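Enoyl-CoA hydratase (Mycobacterium tuberculosis, PDB 5KJP) probably catalyses the reversible addition of water to the double bond of 2-enoyl-CoA thioesters in fatty acid metabolism, as a member of the crotonase superfamily. Local coordinates at residues A[74-78]-A[79-83]; A[156-160]-A[161-165]; A[186-190]-A[191-195]; A[198-201]-A[202-206]. All coordinates share one frame; numbering follows the deposited sequence. Where two conformers were deposited one is given.

Contact 1: residues A[74-78]-A[79-83]; sequences AGMDL and KAFAR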
loop_
_atom_site.group_PDB
_atom_site.type_symbol
_atom_site.label_atom_id
_atom_site.label_comp_id
_atom_site.label_asym_id
_atom_site.label_seq_id
_atom_site.Cartn_x
_atom_site.Cartn_y
_atom_site.Cartn_z
ATOM N N ALA A 74 3.050 -14.102 -22.749
ATOM C CA ALA A 74 1.626 -13.947 -23.033
ATOM C C ALA A 74 0.759 -14.680 -22.016
ATOM O O ALA A 74 -0.468 -14.649 -22.102
ATOM C CB ALA A 74 1.307 -14.442 -24.442
ATOM N N GLY A 75 1.397 -15.344 -21.062
ATOM C CA GLY A 75 0.677 -16.068 -20.034
ATOM C C GLY A 75 0.835 -17.560 -20.211
ATOM O O GLY A 75 1.733 -18.026 -20.917
HETATM N N MSE A 76 -0.032 -18.326 -19.567
HETATM C CA MSE A 76 0.034 -19.763 -19.739
HETATM C C MSE A 76 -0.375 -20.154 -21.152
HETATM O O MSE A 76 -1.296 -19.568 -21.726
HETATM C CB MSE A 76 -0.848 -20.478 -18.737
HETATM C CG MSE A 76 -0.546 -21.954 -18.701
HETATM SE SE MSE A 76 -1.704 -22.910 -17.510
HETATM C CE MSE A 76 -2.080 -21.476 -16.234
ATOM N N ASP A 77 0.324 -21.141 -21.705
ATOM C CA ASP A 77 -0.008 -21.674 -23.017
ATOM C C ASP A 77 -1.321 -22.450 -22.920
ATOM O O ASP A 77 -1.356 -23.584 -22.443
ATOM C CB ASP A 77 1.132 -22.563 -23.538
ATOM C CG ASP A 77 0.945 -22.980 -24.994
ATOM O OD1 ASP A 77 -0.190 -23.305 -25.399
ATOM O OD2 ASP A 77 1.947 -22.989 -25.742
ATOM N N LEU A 78 -2.395 -21.829 -23.387
ATOM C CA LEU A 78 -3.720 -22.427 -23.308
ATOM C C LEU A 78 -3.840 -23.736 -24.087
ATOM O O LEU A 78 -4.584 -24.628 -23.689
ATOM C CB LEU A 78 -4.764 -21.431 -23.801
ATOM C CG LEU A 78 -4.732 -20.144 -22.974
ATOM C CD1 LEU A 78 -5.723 -19.155 -23.507
ATOM C CD2 LEU A 78 -5.008 -20.445 -21.504
ATOM N N LYS A 79 -3.119 -23.852 -25.198
ATOM C CA LYS A 79 -3.167 -25.092 -25.976
ATOM C C LYS A 79 -2.500 -26.223 -25.208
ATOM O O LYS A 79 -3.058 -27.315 -25.082
ATOM C CB LYS A 79 -2.496 -24.922 -27.341
ATOM C CG LYS A 79 -3.094 -23.834 -28.208
ATOM C CD LYS A 79 -2.383 -23.785 -29.550
ATOM C CE LYS A 79 -2.495 -22.415 -30.185
ATOM N NZ LYS A 79 -1.895 -21.363 -29.316
ATOM N N ALA A 80 -1.301 -25.948 -24.699
ATOM C CA ALA A 80 -0.555 -26.909 -23.899
ATOM C C ALA A 80 -1.394 -27.344 -22.706
ATOM O O ALA A 80 -1.498 -28.537 -22.401
ATOM C CB ALA A 80 0.773 -26.304 -23.432
ATOM N N PHE A 81 -2.011 -26.364 -22.053
ATOM C CA PHE A 81 -2.905 -26.620 -20.932
ATOM C C PHE A 81 -4.103 -27.488 -21.323
ATOM O O PHE A 81 -4.379 -28.494 -20.667
ATOM C CB PHE A 81 -3.407 -25.308 -20.341
ATOM C CG PHE A 81 -4.212 -25.488 -19.089
ATOM C CD1 PHE A 81 -3.620 -25.989 -17.939
ATOM C CD2 PHE A 81 -5.563 -25.180 -19.065
ATOM C CE1 PHE A 81 -4.358 -26.167 -16.784
ATOM C CE2 PHE A 81 -6.307 -25.357 -17.913
ATOM C CZ PHE A 81 -5.705 -25.850 -16.771
ATOM N N ALA A 82 -4.806 -27.096 -22.385
ATOM C CA ALA A 82 -5.978 -27.833 -22.860
ATOM C C ALA A 82 -5.668 -29.302 -23.118
ATOM O O ALA A 82 -6.516 -30.169 -22.923
ATOM C CB ALA A 82 -6.521 -27.201 -24.129
ATOM N N ARG A 83 -4.466 -29.605 -23.593
ATOM C CA ARG A 83 -4.189 -30.984 -23.984
ATOM C C ARG A 83 -3.377 -31.764 -22.948
ATOM O O ARG A 83 -2.832 -32.827 -23.252
ATOM C CB ARG A 83 -3.478 -31.028 -25.335
ATOM C CG ARG A 83 -2.070 -30.483 -25.337
ATOM C CD ARG A 83 -1.239 -31.232 -26.366
ATOM N NE ARG A 83 0.175 -31.194 -26.023
ATOM C CZ ARG A 83 0.984 -32.243 -26.073
ATOM N NH1 ARG A 83 0.524 -33.425 -26.466
ATOM N NH2 ARG A 83 2.256 -32.103 -25.731
#
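Selenium meets an aromatic ring where the chain turns into helix 78-82: SE of the selenomethionine at Met76 lies 3.7 Å from CD1 of Phe81. From the ring centroid SE is 4.3 Å away and 37° off the ring normal, an oblique Met-aromatic approach. Met76 runs out extended through chi1 and chi2 and bends only at chi3 (-29°), while Phe81 CG stands trans to its own backbone N, which brings the CG-CD1 side of the ring to the selenium.

Between these two residues Asp77 occupies the N-cap. Its OD1 accepts the amide of Ala80, N to OD1 3.0 Å, through a nearly straight N-H...O (174°) that arrives from above the carboxylate plane. The methyl of Ala80 sits against the same group, CB to Asp77 CG 3.7 Å. The other carboxylate oxygen, OD2, forms a salt bridge with Arg32, just after strand 25-30, so one side chain serves both the helix start and a distant part of the chain. The partial positive charge of the helix N terminus and the guanidinium would both be expected to stabilise the aspartate as an anion.

The backbone completes the turn. Asp77 O accepts from Phe81 N at 2.9 Å, and Leu78 O accepts from Ala82 N at 2.8 Å, the i to i+4 pattern of an alpha helix. The arrangement is that of an aspartate N-cap, its side chain bonded to the third residue of the helix.

Contact 2: residues A[156-160]-A[161-165]; sequences ERIPY and AIAME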
loop_
_atom_site.group_PDB
_atom_site.type_symbol
_atom_site.label_atom_id
_atom_site.label_comp_id
_atom_site.label_asym_id
_atom_site.label_seq_id
_atom_site.Cartn_x
_atom_site.Cartn_y
_atom_site.Cartn_z
ATOM N N GLU A 156 -1.003 -5.697 -3.499
ATOM C CA GLU A 156 0.061 -5.363 -2.564
ATOM C C GLU A 156 1.168 -4.561 -3.233
ATOM O O GLU A 156 2.038 -4.022 -2.552
ATOM C CB GLU A 156 0.655 -6.626 -1.945
ATOM C CG GLU A 156 -0.329 -7.454 -1.147
ATOM C CD GLU A 156 0.294 -8.744 -0.636
ATOM O OE1 GLU A 156 1.431 -9.058 -1.049
ATOM O OE2 GLU A 156 -0.349 -9.432 0.181
ATOM N N ARG A 157 1.137 -4.480 -4.560
ATOM C CA ARG A 157 2.186 -3.800 -5.313
ATOM C C ARG A 157 1.741 -2.425 -5.807
ATOM O O ARG A 157 2.556 -1.518 -5.951
ATOM C CB ARG A 157 2.628 -4.658 -6.501
ATOM C CG ARG A 157 3.413 -5.911 -6.116
ATOM C CD ARG A 157 4.901 -5.616 -5.906
ATOM N NE ARG A 157 5.722 -5.972 -7.069
ATOM C CZ ARG A 157 6.094 -7.215 -7.376
ATOM N NH1 ARG A 157 5.709 -8.227 -6.608
ATOM N NH2 ARG A 157 6.845 -7.448 -8.456
ATOM N N ILE A 158 0.446 -2.289 -6.090
ATOM C CA ILE A 158 -0.126 -1.033 -6.570
ATOM C C ILE A 158 -1.320 -0.682 -5.689
ATOM O O ILE A 158 -1.727 -1.506 -4.868
ATOM C CB ILE A 158 -0.551 -1.136 -8.063
ATOM C CG1 ILE A 158 -1.697 -2.138 -8.236
ATOM C CG2 ILE A 158 0.645 -1.499 -8.942
ATOM C CD1 ILE A 158 -2.263 -2.161 -9.664
ATOM N N PRO A 159 -1.868 0.545 -5.821
ATOM C CA PRO A 159 -2.986 0.862 -4.926
ATOM C C PRO A 159 -4.133 -0.125 -5.097
ATOM O O PRO A 159 -4.446 -0.534 -6.217
ATOM C CB PRO A 159 -3.395 2.275 -5.353
ATOM C CG PRO A 159 -2.127 2.868 -5.921
ATOM C CD PRO A 159 -1.474 1.712 -6.634
ATOM N N TYR A 160 -4.703 -0.529 -3.967
ATOM C CA TYR A 160 -5.737 -1.551 -3.892
ATOM C C TYR A 160 -6.836 -1.402 -4.945
ATOM O O TYR A 160 -7.199 -2.370 -5.616
ATOM C CB TYR A 160 -6.343 -1.525 -2.485
ATOM C CG TYR A 160 -7.520 -2.454 -2.264
ATOM C CD1 TYR A 160 -8.814 -2.054 -2.578
ATOM C CD2 TYR A 160 -7.339 -3.716 -1.713
ATOM C CE1 TYR A 160 -9.894 -2.890 -2.372
ATOM C CE2 TYR A 160 -8.424 -4.560 -1.491
ATOM C CZ TYR A 160 -9.697 -4.138 -1.827
ATOM O OH TYR A 160 -10.789 -4.960 -1.627
ATOM N N ALA A 161 -7.362 -0.193 -5.092
ATOM C CA ALA A 161 -8.505 0.023 -5.972
ATOM C C ALA A 161 -8.128 -0.130 -7.442
ATOM O O ALA A 161 -8.964 -0.521 -8.258
ATOM C CB ALA A 161 -9.109 1.399 -5.730
ATOM N N ILE A 162 -6.883 0.204 -7.779
ATOM C CA ILE A 162 -6.425 0.066 -9.155
ATOM C C ILE A 162 -6.215 -1.416 -9.456
ATOM O O ILE A 162 -6.531 -1.890 -10.550
ATOM C CB ILE A 162 -5.123 0.854 -9.432
ATOM C CG1 ILE A 162 -5.248 2.310 -8.952
ATOM C CG2 ILE A 162 -4.777 0.792 -10.919
ATOM C CD1 ILE A 162 -6.457 3.045 -9.511
ATOM N N ALA A 163 -5.703 -2.151 -8.476
ATOM C CA ALA A 163 -5.575 -3.598 -8.619
ATOM C C ALA A 163 -6.954 -4.244 -8.819
ATOM O O ALA A 163 -7.125 -5.088 -9.696
ATOM C CB ALA A 163 -4.865 -4.190 -7.409
HETATM N N MSE A 164 -7.928 -3.829 -8.010
HETATM C CA MSE A 164 -9.323 -4.258 -8.167
HETATM C C MSE A 164 -9.840 -3.960 -9.575
HETATM O O MSE A 164 -10.427 -4.828 -10.237
HETATM C CB MSE A 164 -10.220 -3.570 -7.125
HETATM C CG MSE A 164 -11.700 -3.983 -7.166
HETATM SE SE MSE A 164 -11.987 -5.839 -6.587
HETATM C CE MSE A 164 -11.734 -5.574 -4.658
ATOM N N GLU A 165 -9.620 -2.732 -10.035
ATOM C CA GLU A 165 -10.100 -2.309 -11.349
ATOM C C GLU A 165 -9.519 -3.184 -12.452
ATOM O O GLU A 165 -10.244 -3.677 -13.328
ATOM C CB GLU A 165 -9.742 -0.846 -11.610
ATOM C CG GLU A 165 -10.040 -0.392 -13.026
ATOM C CD GLU A 165 -9.446 0.973 -13.348
ATOM O OE1 GLU A 165 -8.961 1.666 -12.423
ATOM O OE2 GLU A 165 -9.457 1.348 -14.539
#
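Tyr160 and Met164 stand side by side, one helical turn apart and pointing the same way. Both have their CG atoms trans to the backbone N, but the selenomethionine then folds at chi2 (69°) and chi3 (75°), which carries its methyl back toward the phenol. Met164 CE ends 3.2 Å from Tyr160 OH and 3.8 Å from CZ, oblique to the ring. The hydroxyl itself is hydrogen-bonded to Arg223 of the second subunit, and Met164 packs on Ile219 of that subunit, so the pair faces the trimer interface.

Ile158 and Pro159 come in from the chain before the helix. CG1 of Ile158 lies 3.9 Å from Ala163 CB, and its CD1 reaches 4.1 Å from Ile162 CG2, so one branch runs alongside both residues. Pro159 CB touches Ile162 CG1 at 4.0 Å; Leu181 packs against Ile158, Pro159 and Ile162 alike.

The backbone fixes the spacing of these groups. Pro159 O takes Ala163 N at 3.0 Å, with a weak second bond from Ile162 N, and Tyr160 O takes Met164 N at 2.9 Å. This is the first turn of helix 160-169, with proline at the N-cap and the positions of a hydrophobic staple, Ile158 before the N-cap against Ala163 in the first turn.

Contact 3: residues A[186-190]-A[191-195]; sequences VLAEP and GTALD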
loop_
_atom_site.group_PDB
_atom_site.type_symbol
_atom_site.label_atom_id
_atom_site.label_comp_id
_atom_site.label_asym_id
_atom_site.label_seq_id
_atom_site.Cartn_x
_atom_site.Cartn_y
_atom_site.Cartn_z
ATOM N N VAL A 186 11.877 0.551 -12.781
ATOM C CA VAL A 186 12.659 1.278 -13.766
ATOM C C VAL A 186 11.975 1.224 -15.125
ATOM O O VAL A 186 11.664 0.141 -15.625
ATOM C CB VAL A 186 14.092 0.685 -13.887
ATOM C CG1 VAL A 186 14.871 1.360 -15.027
ATOM C CG2 VAL A 186 14.839 0.799 -12.553
ATOM N N LEU A 187 11.719 2.391 -15.707
ATOM C CA LEU A 187 11.241 2.469 -17.081
ATOM C C LEU A 187 12.431 2.549 -18.016
ATOM O O LEU A 187 13.317 3.382 -17.824
ATOM C CB LEU A 187 10.341 3.683 -17.288
ATOM C CG LEU A 187 8.893 3.588 -16.834
ATOM C CD1 LEU A 187 8.259 4.973 -16.937
ATOM C CD2 LEU A 187 8.140 2.564 -17.686
ATOM N N ALA A 188 12.451 1.685 -19.023
ATOM C CA ALA A 188 13.559 1.640 -19.967
ATOM C C ALA A 188 13.092 2.026 -21.362
ATOM O O ALA A 188 11.909 1.909 -21.681
ATOM C CB ALA A 188 14.186 0.243 -19.984
ATOM N N GLU A 189 14.019 2.511 -22.187
ATOM C CA GLU A 189 13.733 2.707 -23.602
ATOM C C GLU A 189 13.370 1.348 -24.193
ATOM O O GLU A 189 13.910 0.327 -23.762
ATOM C CB GLU A 189 14.931 3.323 -24.337
ATOM C CG GLU A 189 15.208 4.783 -23.979
ATOM C CD GLU A 189 13.975 5.648 -24.110
ATOM O OE1 GLU A 189 13.338 5.612 -25.183
ATOM O OE2 GLU A 189 13.632 6.352 -23.137
ATOM N N PRO A 190 12.431 1.328 -25.152
ATOM C CA PRO A 190 12.037 0.084 -25.826
ATOM C C PRO A 190 13.243 -0.709 -26.324
ATOM O O PRO A 190 14.122 -0.152 -26.988
ATOM C CB PRO A 190 11.182 0.580 -26.992
ATOM C CG PRO A 190 10.565 1.835 -26.467
ATOM C CD PRO A 190 11.627 2.476 -25.606
ATOM N N GLY A 191 13.298 -1.990 -25.973
ATOM C CA GLY A 191 14.394 -2.840 -26.400
ATOM C C GLY A 191 15.595 -2.851 -25.467
ATOM O O GLY A 191 16.546 -3.595 -25.697
ATOM N N THR A 192 15.563 -2.035 -24.418
ATOM C CA THR A 192 16.722 -1.923 -23.533
ATOM C C THR A 192 16.413 -2.338 -22.098
ATOM O O THR A 192 17.211 -2.076 -21.199
ATOM C CB THR A 192 17.289 -0.475 -23.502
ATOM O OG1 THR A 192 16.385 0.385 -22.797
ATOM C CG2 THR A 192 17.520 0.064 -24.918
ATOM N N ALA A 193 15.268 -2.981 -21.875
ATOM C CA ALA A 193 14.887 -3.363 -20.512
ATOM C C ALA A 193 15.910 -4.303 -19.874
ATOM O O ALA A 193 16.244 -4.151 -18.697
ATOM C CB ALA A 193 13.499 -4.000 -20.495
ATOM N N LEU A 194 16.430 -5.256 -20.644
ATOM C CA LEU A 194 17.406 -6.194 -20.095
ATOM C C LEU A 194 18.689 -5.480 -19.640
ATOM O O LEU A 194 19.218 -5.773 -18.570
ATOM C CB LEU A 194 17.742 -7.284 -21.118
ATOM C CG LEU A 194 18.803 -8.311 -20.712
ATOM C CD1 LEU A 194 18.490 -8.908 -19.344
ATOM C CD2 LEU A 194 18.911 -9.405 -21.767
ATOM N N ASP A 195 19.192 -4.545 -20.444
ATOM C CA ASP A 195 20.381 -3.793 -20.045
ATOM C C ASP A 195 20.127 -2.956 -18.791
ATOM O O ASP A 195 20.976 -2.885 -17.903
ATOM C CB ASP A 195 20.866 -2.894 -21.180
ATOM C CG ASP A 195 22.008 -3.518 -21.972
ATOM O OD1 ASP A 195 22.558 -4.548 -21.528
ATOM O OD2 ASP A 195 22.361 -2.964 -23.032
#
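A type II beta turn, Glu189 to Thr192, joins strand 186-188 to helix 193-205, and the threonine closes it twice over. Glu189 O receives Thr192 N at 3.0 Å, with an N-H...O angle of 148°, and Thr192 OG1 at 2.7 Å. Both donors reach the oxygen from the same face of its carbonyl plane. The hydroxyl can do this because chi1 of 71° sets OG1 between the backbone N and the carbonyl carbon of Thr192, folded back over the turn.

Pro190 and Gly191 hold the two central positions. Gly191 has a phi of 89°, where a beta carbon would collide with Pro190 O, a conformation that glycine, with no beta carbon, adopts without strain. Its amide is bonded to Glu110 OE1, and the amide of Ala193 to OE2 of the same carboxylate. The strand that leads into the turn is an outermost strand of the six-stranded sheet within this chain.

Thr192 is the N-cap residue of the helix, yet its side chain makes no capping bond. On the strand side of the turn, Ala188 CB lies 3.6 Å from Thr192 OG1 and 3.7 Å from Ala193 CA; the two alanine methyls are 4.3 Å apart, CB to CB.

Contact 4: residues A[198-201]-A[202-206]; sequences IALA and EKITA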
loop_
_atom_site.group_PDB
_atom_site.type_symbol
_atom_site.label_atom_id
_atom_site.label_comp_id
_atom_site.label_asym_id
_atom_site.label_seq_id
_atom_site.Cartn_x
_atom_site.Cartn_y
_atom_site.Cartn_z
ATOM N N ILE A 198 20.203 -5.369 -15.934
ATOM C CA ILE A 198 21.552 -5.786 -15.577
ATOM C C ILE A 198 22.216 -4.717 -14.706
ATOM O O ILE A 198 22.885 -5.036 -13.719
ATOM C CB ILE A 198 22.408 -6.077 -16.832
ATOM C CG1 ILE A 198 21.895 -7.331 -17.541
ATOM C CG2 ILE A 198 23.879 -6.254 -16.463
ATOM C CD1 ILE A 198 22.471 -7.521 -18.941
ATOM N N ALA A 199 22.001 -3.449 -15.050
ATOM C CA ALA A 199 22.530 -2.352 -14.239
ATOM C C ALA A 199 21.984 -2.423 -12.816
ATOM O O ALA A 199 22.731 -2.268 -11.845
ATOM C CB ALA A 199 22.203 -1.006 -14.874
ATOM N N LEU A 200 20.683 -2.674 -12.693
ATOM C CA LEU A 200 20.056 -2.836 -11.382
ATOM C C LEU A 200 20.622 -4.041 -10.633
ATOM O O LEU A 200 20.958 -3.944 -9.452
ATOM C CB LEU A 200 18.539 -2.978 -11.534
ATOM C CG LEU A 200 17.677 -3.130 -10.283
ATOM C CD1 LEU A 200 17.944 -1.977 -9.319
ATOM C CD2 LEU A 200 16.200 -3.183 -10.682
ATOM N N ALA A 201 20.734 -5.170 -11.329
ATOM C CA ALA A 201 21.279 -6.385 -10.740
ATOM C C ALA A 201 22.706 -6.168 -10.239
ATOM O O ALA A 201 23.068 -6.630 -9.156
ATOM C CB ALA A 201 21.240 -7.532 -11.749
ATOM N N GLU A 202 23.511 -5.459 -11.022
ATOM C CA GLU A 202 24.900 -5.210 -10.643
ATOM C C GLU A 202 24.985 -4.348 -9.382
ATOM O O GLU A 202 25.886 -4.531 -8.565
ATOM C CB GLU A 202 25.674 -4.560 -11.797
ATOM C CG GLU A 202 26.071 -5.560 -12.883
ATOM C CD GLU A 202 26.708 -4.916 -14.100
ATOM O OE1 GLU A 202 26.702 -3.671 -14.199
ATOM O OE2 GLU A 202 27.223 -5.663 -14.961
ATOM N N LYS A 203 24.046 -3.420 -9.214
ATOM C CA LYS A 203 24.014 -2.623 -7.993
ATOM C C LYS A 203 23.756 -3.522 -6.781
ATOM O O LYS A 203 24.370 -3.356 -5.725
ATOM C CB LYS A 203 22.957 -1.518 -8.090
ATOM C CG LYS A 203 23.337 -0.408 -9.071
ATOM C CD LYS A 203 22.148 0.467 -9.451
ATOM C CE LYS A 203 21.760 1.412 -8.323
ATOM N NZ LYS A 203 22.894 2.254 -7.846
ATOM N N ILE A 204 22.872 -4.498 -6.948
ATOM C CA ILE A 204 22.543 -5.409 -5.861
ATOM C C ILE A 204 23.649 -6.445 -5.600
ATOM O O ILE A 204 23.954 -6.758 -4.443
ATOM C CB ILE A 204 21.207 -6.115 -6.144
ATOM C CG1 ILE A 204 20.082 -5.075 -6.201
ATOM C CG2 ILE A 204 20.912 -7.137 -5.069
ATOM C CD1 ILE A 204 18.765 -5.620 -6.759
ATOM N N THR A 205 24.275 -6.961 -6.658
ATOM C CA THR A 205 25.349 -7.938 -6.471
ATOM C C THR A 205 26.585 -7.309 -5.828
ATOM O O THR A 205 27.433 -8.013 -5.281
ATOM C CB THR A 205 25.767 -8.616 -7.802
ATOM O OG1 THR A 205 26.286 -7.634 -8.706
ATOM C CG2 THR A 205 24.584 -9.314 -8.446
ATOM N N ALA A 206 26.687 -5.982 -5.886
ATOM C CA ALA A 206 27.822 -5.290 -5.287
ATOM C C ALA A 206 27.669 -5.193 -3.773
ATOM O O ALA A 206 28.622 -4.870 -3.066
ATOM C CB ALA A 206 27.986 -3.897 -5.890
#
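With chi1 at -77°, CG of Glu202 lies trans to its carbonyl carbon, and from there the chain runs extended back along the helix toward Ile198. The branch that meets it is CG2 of Ile198, which a chi1 of -69° sets trans to the backbone N. The two side chains pass at a slant, Ile198 CG2 lying 3.7 Å from Glu202 OE2 and 3.9 Å from its CD. Glu202 CG also rests 3.3 Å from Ile198 O, so the aliphatic part of the glutamate covers that carbonyl.

Toward the sheet and the third subunit, Leu200 CG and Ile204 CD1 approach to 4.4 Å, a loose contact between neighbours one turn apart. Both residues pack on Leu126 of strand 126-130 and on Thr169 of the third subunit. The methyl of Ala201 packs on Ile25, Val62 and Ile106. Lys203 keeps its CG 3.4 Å from Ala199 O, then bends at chi3 and chi4; its NZ forms a salt bridge with Asp171 of the third subunit.

Four successive i to i+4 bonds run along the helix. Those from Glu202 N to Ile198 O and from Thr205 N to Ala201 O measure 2.8 Å each. Lys203 N to Ala199 O and Ile204 N to Leu200 O are longer, 3.2 Å each. The chemistry thus divides by face: aliphatic groups against the sheet, a carboxylate at the exposed side with its stem on the backbone, and an ammonium paired across the subunit boundary, consistent with a helix that serves both core and trimer.

In the fold
Along the chain the four contacts follow in series, none nested in or crossing another, and each is a local closure between adjoining segments. Contact 1 starts helix 78-82 after the loop that leaves strand 62-67. Contact 2 starts helix 160-169 just beyond helix 150-157, its centre about 27 Å from that of contact 1. Contact 3 turns strand 186-188 into helix 193-205, and contact 4 lies further along that same helix, their centres about 15 Å apart. Contacts 1 and 4 fall on opposite sides of the chain's centre. Contacts 2 and 4 both touch the third subunit, whereas no other chain touches contacts 1 and 3.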